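Local coordinates for tail spike protein (Acinetobacter phage vB_AbaP_AS12, PDB 6EU4) that probably recognises and cleaves the capsular polysaccharide of Acinetobacter baumannii as the trimeric receptor-binding tailspike of the phage, at residues A[444-447]-A[448-451]; A[452-456]-A[457-461]. All coordinates share one frame; numbering follows the deposited sequence. Where two conformers were deposited one is given.

Contact 1: A[444-447]-A[448-451]; sequences YYTT and NASV
Tyr-445 and Val-451 meet across a tight corner of the parallel beta-helix, which in phage tailspikes is typically right-handed; here the chain leaves strand 443-445, turns and runs on into the strand that carries Val-451. The two side chains cross at about a right angle. Val-451 lays its CG2 methyl over one face of the phenol ring, 3.9 Å from the centroid of the Tyr-445 ring and 16° off its normal, a CH-pi contact displaced toward the rim. Its other methyl works nearer the root of the ring: Val-451 CG1 lies 3.7 Å from Tyr-445 CD1 and about as far from CG, so the valine fork spans the ring from base to far end. With chi1 at 59°, the ring of Tyr-445 sits between its own backbone N and carbonyl carbon, a turn that brings it over Val-451. The phenol OH is hydrogen-bonded to Asp-462 OD2, which fixes the far end of the ring.

Ala-449 turns its CB toward the first arm, 4.2 Å from Tyr-445 CB and beside the hydroxyl of Thr-446, while Val-409 of strand 405-409 packs against both Tyr-445 and Ala-449. The backbone N of Asn-448 gives a weak, bent hydrogen bond to Thr-446 OG1 (3.4 Å, 133° at the hydrogen), and a water bound to Thr-447 OG1 accepts a second weak bond from the same backbone N-H. A further water, in the plane of the Tyr-445 ring at its edge, ties the two arms together by donating to Thr-446 O at 3.0 Å and to Ala-449 O at 2.8 Å.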
# COMPACT_ATOMS: atom_id res chain seq x y z
N TYR A 444 -15.39 -16.20 -14.97
CA TYR A 444 -15.38 -16.81 -16.30
C TYR A 444 -14.14 -16.33 -17.04
O TYR A 444 -13.89 -15.13 -17.10
CB TYR A 444 -16.64 -16.42 -17.06
CG TYR A 444 -17.86 -16.87 -16.29
CD1 TYR A 444 -18.18 -18.23 -16.22
CD2 TYR A 444 -18.63 -15.97 -15.58
CE1 TYR A 444 -19.28 -18.67 -15.49
CE2 TYR A 444 -19.73 -16.40 -14.85
CZ TYR A 444 -20.04 -17.75 -14.80
OH TYR A 444 -21.13 -18.16 -14.07
N TYR A 445 -13.41 -17.26 -17.65
CA TYR A 445 -12.16 -16.88 -18.30
C TYR A 445 -11.97 -17.68 -19.57
O TYR A 445 -12.53 -18.77 -19.74
CB TYR A 445 -10.98 -17.05 -17.35
CG TYR A 445 -10.75 -18.46 -16.82
CD1 TYR A 445 -11.48 -18.94 -15.73
CD2 TYR A 445 -9.79 -19.29 -17.37
CE1 TYR A 445 -11.28 -20.20 -15.23
CE2 TYR A 445 -9.57 -20.57 -16.87
CZ TYR A 445 -10.32 -21.01 -15.80
OH TYR A 445 -10.11 -22.28 -15.32
N THR A 446 -11.20 -17.12 -20.50
CA THR A 446 -10.95 -17.80 -21.76
C THR A 446 -9.72 -18.69 -21.69
O THR A 446 -8.94 -18.66 -20.73
CB THR A 446 -10.78 -16.78 -22.89
OG1 THR A 446 -9.60 -16.01 -22.64
CG2 THR A 446 -11.99 -15.83 -22.97
N THR A 447 -9.52 -19.49 -22.75
CA THR A 447 -8.36 -20.36 -22.78
C THR A 447 -7.04 -19.60 -22.88
O THR A 447 -5.99 -20.18 -22.65
CB THR A 447 -8.46 -21.36 -23.95
OG1 THR A 447 -8.72 -20.66 -25.16
CG2 THR A 447 -9.59 -22.33 -23.72
N ASN A 448 -7.12 -18.32 -23.25
CA ASN A 448 -6.00 -17.39 -23.28
C ASN A 448 -6.20 -16.39 -22.16
O ASN A 448 -6.41 -15.19 -22.40
CB ASN A 448 -5.92 -16.69 -24.64
CG ASN A 448 -4.73 -15.75 -24.73
OD1 ASN A 448 -3.71 -15.95 -24.08
ND2 ASN A 448 -4.87 -14.72 -25.55
N ALA A 449 -6.26 -16.90 -20.94
CA ALA A 449 -6.29 -16.05 -19.75
C ALA A 449 -5.82 -16.90 -18.59
O ALA A 449 -5.71 -18.13 -18.69
CB ALA A 449 -7.70 -15.50 -19.49
N SER A 450 -5.54 -16.23 -17.48
CA SER A 450 -5.10 -16.88 -16.26
C SER A 450 -5.91 -16.39 -15.07
O SER A 450 -6.31 -15.23 -15.01
CB SER A 450 -3.61 -16.61 -16.00
OG SER A 450 -2.80 -17.20 -17.04
N VAL A 451 -6.12 -17.30 -14.12
CA VAL A 451 -6.82 -16.98 -12.88
C VAL A 451 -6.11 -17.64 -11.71
O VAL A 451 -5.54 -18.72 -11.83
CB VAL A 451 -8.30 -17.42 -12.91
CG1 VAL A 451 -9.09 -16.66 -13.99
CG2 VAL A 451 -8.42 -18.92 -13.13
O HOH W 1 -6.96 -20.55 -19.49
O HOH W 2 -8.83 -17.85 -25.95

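Contact 2: A[452-456]-A[457-461]; sequences DAYVK and GVRYQ
Asp-452 and Arg-459 form a salt bridge across a two-stranded antiparallel hairpin, strand 450-455 turning back into strand 458-462 through a type I' turn with Lys-456 and Gly-457 at its corners. The salt bridge is side-on: Arg-459 NE reaches Asp-452 OD1 at 2.7 Å, nearly straight at 173°, and Arg-459 NH2 reaches Asp-452 OD2 at 2.8 Å. Each oxygen offers its syn lone pair, and the carboxylate and guanidinium planes are only 21° apart. Gln-461 NE2 adds a third bond, meeting Asp-452 OD2 at 3.1 Å from above the carboxylate plane. Three donors thus hold the carboxylate, probably favouring its ionised form.

Aromatic packing follows on the face of the hairpin that carries Asp-452. The arginine chain runs extended from CG to NE across Tyr-454, with Arg-459 CB over the ring face, 3.6 Å from the centroid of Tyr-454. On the opposite side of the hairpin, which carries Ala-453, Val-455, Val-458 and Tyr-460, Val-455 CB packs on Tyr-460 CE1 at 3.9 Å, and a water joins Val-455 O to Tyr-460 OH.

Backbone bonds knit the strands: Ala-453 and Tyr-460 exchange a reciprocal pair, as do Val-455 and Val-458, whose bond from Val-455 N to Val-458 O is 2.9 Å.

In the fold, strand 450-455 pairs with strand 414-417, and Ile-430 of strand 430-432 packs on Ala-453, Val-455 and Tyr-460. Residues 458-461 form a parallel ladder with a strand of the second subunit, carrying the sheet across the trimer interface.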
# COMPACT_ATOMS: atom_id res chain seq x y z
N ASP A 452 -6.18 -16.97 -10.56
CA ASP A 452 -5.72 -17.51 -9.28
C ASP A 452 -6.71 -16.95 -8.27
O ASP A 452 -6.53 -15.84 -7.77
CB ASP A 452 -4.28 -17.13 -8.96
CG ASP A 452 -3.79 -17.72 -7.65
OD1 ASP A 452 -4.61 -18.30 -6.91
OD2 ASP A 452 -2.58 -17.59 -7.35
N ALA A 453 -7.79 -17.70 -8.03
CA ALA A 453 -8.94 -17.13 -7.36
C ALA A 453 -9.56 -18.14 -6.40
O ALA A 453 -9.87 -19.27 -6.78
CB ALA A 453 -10.01 -16.68 -8.35
N TYR A 454 -9.75 -17.70 -5.16
CA TYR A 454 -10.55 -18.46 -4.22
C TYR A 454 -12.03 -18.32 -4.55
O TYR A 454 -12.55 -17.21 -4.73
CB TYR A 454 -10.28 -18.01 -2.79
CG TYR A 454 -9.08 -18.69 -2.21
CD1 TYR A 454 -7.80 -18.23 -2.47
CD2 TYR A 454 -9.23 -19.82 -1.41
CE1 TYR A 454 -6.70 -18.87 -1.95
CE2 TYR A 454 -8.14 -20.46 -0.88
CZ TYR A 454 -6.88 -19.99 -1.14
OH TYR A 454 -5.80 -20.66 -0.61
N VAL A 455 -12.70 -19.47 -4.62
CA VAL A 455 -14.14 -19.53 -4.78
C VAL A 455 -14.67 -20.59 -3.82
O VAL A 455 -14.32 -21.76 -3.92
CB VAL A 455 -14.53 -19.87 -6.24
CG1 VAL A 455 -16.04 -19.98 -6.36
CG2 VAL A 455 -13.98 -18.82 -7.20
N LYS A 456 -15.52 -20.16 -2.87
CA LYS A 456 -16.12 -21.06 -1.87
C LYS A 456 -15.05 -21.86 -1.12
O LYS A 456 -15.20 -23.06 -0.88
CB LYS A 456 -17.13 -22.00 -2.52
CG LYS A 456 -18.34 -21.29 -3.10
CD LYS A 456 -19.46 -22.28 -3.46
CE LYS A 456 -19.50 -22.58 -4.94
NZ LYS A 456 -20.78 -23.26 -5.33
N GLY A 457 -13.98 -21.19 -0.72
CA GLY A 457 -12.91 -21.80 0.05
C GLY A 457 -11.91 -22.62 -0.73
O GLY A 457 -11.03 -23.23 -0.11
N VAL A 458 -12.01 -22.66 -2.06
CA VAL A 458 -11.13 -23.47 -2.89
C VAL A 458 -10.35 -22.56 -3.83
O VAL A 458 -10.94 -21.71 -4.51
CB VAL A 458 -11.93 -24.51 -3.69
CG1 VAL A 458 -11.01 -25.35 -4.61
CG2 VAL A 458 -12.71 -25.40 -2.76
N ARG A 459 -9.04 -22.74 -3.88
CA ARG A 459 -8.19 -21.92 -4.72
C ARG A 459 -8.10 -22.57 -6.10
O ARG A 459 -7.69 -23.72 -6.22
CB ARG A 459 -6.80 -21.78 -4.11
CG ARG A 459 -5.90 -20.81 -4.85
CD ARG A 459 -4.54 -20.72 -4.18
NE ARG A 459 -3.71 -19.66 -4.73
CZ ARG A 459 -2.58 -19.25 -4.17
NH1 ARG A 459 -2.13 -19.83 -3.05
NH2 ARG A 459 -1.87 -18.28 -4.73
N TYR A 460 -8.50 -21.82 -7.12
CA TYR A 460 -8.43 -22.27 -8.51
C TYR A 460 -7.33 -21.50 -9.21
O TYR A 460 -7.36 -20.27 -9.25
CB TYR A 460 -9.77 -22.05 -9.21
CG TYR A 460 -10.87 -22.90 -8.62
CD1 TYR A 460 -11.63 -22.45 -7.53
CD2 TYR A 460 -11.11 -24.18 -9.11
CE1 TYR A 460 -12.62 -23.24 -6.98
CE2 TYR A 460 -12.10 -24.97 -8.57
CZ TYR A 460 -12.84 -24.50 -7.50
OH TYR A 460 -13.81 -25.31 -6.98
N GLN A 461 -6.37 -22.23 -9.77
CA GLN A 461 -5.31 -21.67 -10.58
C GLN A 461 -5.34 -22.30 -11.97
O GLN A 461 -5.36 -23.53 -12.10
CB GLN A 461 -3.94 -21.90 -9.92
CG GLN A 461 -3.77 -21.26 -8.56
CD GLN A 461 -2.43 -21.57 -7.92
OE1 GLN A 461 -2.03 -22.73 -7.83
NE2 GLN A 461 -1.72 -20.54 -7.50
O HOH W 3 -15.46 -23.98 -5.24

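Overall arrangement
Contact 1 comes first along the chain and contact 2 follows directly, their centres about 14 Å apart. Strand 450-455 is common to both: residues 450-451 leave the corner of contact 1, and residues 452-455 form the first arm of the hairpin in contact 2. The two touch lightly where Val-451 packs against Tyr-460 and Gln-461. Strands 443-445 and 450-455 still pair in parallel with strands of the preceding coil, 405-409 and 414-417, whereas strand 458-462 turns back antiparallel. Contact 1 is touched by no other chain, but contact 2 meets both other subunits, so this run passes from a coil within one chain to shared trimer structure.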